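Local structure of CSP3 (Bacillus subtilis, 5FIG) at residues Glu44-Cys49 with Leu69-Cys74. The protein probably stores Cu(I) in the cytosol, binding many copper ions through cysteine thiolates and so protecting the cell against copper toxicity. Sequence-based numbering, arbitrary orientation.
Sequences ECADIC and LCADIC
Two CxxxC turns face each other in the thiol-lined core of a four-helix bundle, the fold of the copper storage proteins, here apo. Both segments are regular alpha-helix, nearly antiparallel at 160°, axes 9.2 Å apart; CA atoms pair Cys-45 with Cys-74 (5.8 Å) and Ile-48 with Cys-70 (5.7 Å). Leu-69 (t, p) brings CD2 to 3.6 Å from CD1 of Ile-48 (t, p), which points toward the second helix. Cys-70 (t) lays its CB 3.9 Å from Ile-48 CG1 and its SG 3.8 Å from Cys-49 SG. Ala-71 turns away, towards helix 89-107, where Arg-104 salt-bridges Asp-72. Ile-73 (m, t) puts CG2 3.9 Å from both Cys-45 CB and Ile-48 CG2; Phe-62 of the second subunit packs on it. Cys-15 of helix 6-27 touches Cys-45 and Cys-49, while Cys-103 and Cys-99 of helix 89-107 touch Cys-70 and Cys-74, a cluster consistent with Cu(I) sites. At Cys-74 (m), SG lies 3.5 Å from Cys-45 SG (t) and 3.8 Å from Cys-49 SG (m), too far for disulfides.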
loop_
_atom_site.group_PDB
_atom_site.type_symbol
_atom_site.label_atom_id
_atom_site.label_comp_id
_atom_site.label_asym_id
_atom_site.label_seq_id
_atom_site.Cartn_x
_atom_site.Cartn_y
_atom_site.Cartn_z
ATOM N N GLU B 44 -11.137 0.490 -0.012
ATOM C CA GLU B 44 -10.667 -0.695 0.681
ATOM C C GLU B 44 -10.377 -1.844 -0.277
ATOM O O GLU B 44 -9.378 -2.594 -0.138
ATOM C CB GLU B 44 -11.747 -1.108 1.755
ATOM C CG GLU B 44 -11.749 -0.135 2.896
ATOM C CD GLU B 44 -12.479 -0.733 4.081
ATOM O OE1 GLU B 44 -12.442 -1.963 4.247
ATOM O OE2 GLU B 44 -13.149 0.030 4.812
ATOM N N CYS B 45 -11.266 -1.997 -1.274
ATOM C CA CYS B 45 -11.176 -3.135 -2.197
ATOM C C CYS B 45 -10.001 -2.957 -3.168
ATOM O O CYS B 45 -9.181 -3.866 -3.320
ATOM C CB CYS B 45 -12.475 -3.255 -2.944
ATOM S SG CYS B 45 -12.526 -4.719 -3.987
ATOM N N ALA B 46 -9.839 -1.752 -3.676
ATOM C CA ALA B 46 -8.650 -1.458 -4.533
ATOM C C ALA B 46 -7.341 -1.710 -3.787
ATOM O O ALA B 46 -6.375 -2.307 -4.318
ATOM C CB ALA B 46 -8.668 -0.040 -5.005
ATOM N N ASP B 47 -7.302 -1.300 -2.524
ATOM C CA ASP B 47 -6.098 -1.500 -1.714
ATOM C C ASP B 47 -5.781 -2.972 -1.455
ATOM O O ASP B 47 -4.617 -3.416 -1.540
ATOM C CB ASP B 47 -6.174 -0.707 -0.385
ATOM C CG ASP B 47 -6.163 0.825 -0.574
ATOM O OD1 ASP B 47 -5.936 1.373 -1.691
ATOM O OD2 ASP B 47 -6.303 1.521 0.457
ATOM N N ILE B 48 -6.789 -3.758 -1.080
ATOM C CA ILE B 48 -6.543 -5.167 -0.801
ATOM C C ILE B 48 -6.212 -5.935 -2.068
ATOM O O ILE B 48 -5.482 -6.924 -2.009
ATOM C CB ILE B 48 -7.706 -5.849 -0.006
ATOM C CG1 ILE B 48 -7.351 -7.228 0.553
ATOM C CG2 ILE B 48 -8.957 -6.058 -0.834
ATOM C CD1 ILE B 48 -6.330 -7.203 1.667
ATOM N N CYS B 49 -6.817 -5.539 -3.185
ATOM C CA CYS B 49 -6.502 -6.201 -4.438
ATOM C C CYS B 49 -5.019 -6.005 -4.794
ATOM O O CYS B 49 -4.362 -6.977 -5.203
ATOM C CB CYS B 49 -7.361 -5.678 -5.620
ATOM S SG CYS B 49 -9.048 -6.332 -5.621
ATOM N N LEU B 69 -9.080 -12.945 2.311
ATOM C CA LEU B 69 -9.517 -11.604 2.754
ATOM C C LEU B 69 -9.958 -10.743 1.587
ATOM O O LEU B 69 -10.993 -10.067 1.646
ATOM C CB LEU B 69 -8.386 -10.872 3.551
ATOM C CG LEU B 69 -8.647 -9.430 3.928
ATOM C CD1 LEU B 69 -9.870 -9.324 4.832
ATOM C CD2 LEU B 69 -7.413 -8.883 4.637
ATOM N N CYS B 70 -9.188 -10.787 0.508
ATOM C CA CYS B 70 -9.511 -10.066 -0.674
ATOM C C CYS B 70 -10.898 -10.481 -1.182
ATOM O O CYS B 70 -11.683 -9.610 -1.593
ATOM C CB CYS B 70 -8.412 -10.236 -1.730
ATOM S SG CYS B 70 -8.617 -9.218 -3.214
ATOM N N ALA B 71 -11.192 -11.765 -1.149
ATOM C CA ALA B 71 -12.503 -12.237 -1.644
ATOM C C ALA B 71 -13.633 -11.657 -0.812
ATOM O O ALA B 71 -14.644 -11.227 -1.345
ATOM C CB ALA B 71 -12.575 -13.753 -1.663
ATOM N N ASP B 72 -13.436 -11.643 0.504
ATOM C CA ASP B 72 -14.450 -11.094 1.416
ATOM C C ASP B 72 -14.725 -9.624 1.160
ATOM O O ASP B 72 -15.882 -9.202 1.115
ATOM C CB ASP B 72 -14.053 -11.304 2.865
ATOM C CG ASP B 72 -14.096 -12.767 3.297
ATOM O OD1 ASP B 72 -14.757 -13.613 2.674
ATOM O OD2 ASP B 72 -13.484 -13.092 4.331
ATOM N N ILE B 73 -13.650 -8.836 0.999
ATOM C CA ILE B 73 -13.780 -7.405 0.761
ATOM C C ILE B 73 -14.388 -7.156 -0.636
ATOM O O ILE B 73 -15.313 -6.330 -0.774
ATOM C CB ILE B 73 -12.448 -6.680 0.900
ATOM C CG1 ILE B 73 -12.034 -6.860 2.371
ATOM C CG2 ILE B 73 -12.565 -5.230 0.475
ATOM C CD1 ILE B 73 -10.706 -6.288 2.708
ATOM N N CYS B 74 -13.924 -7.902 -1.620
ATOM C CA CYS B 74 -14.501 -7.807 -2.972
ATOM C C CYS B 74 -15.992 -8.142 -2.960
ATOM O O CYS B 74 -16.770 -7.419 -3.601
ATOM C CB CYS B 74 -13.813 -8.768 -3.973
ATOM S SG CYS B 74 -12.200 -8.211 -4.499
#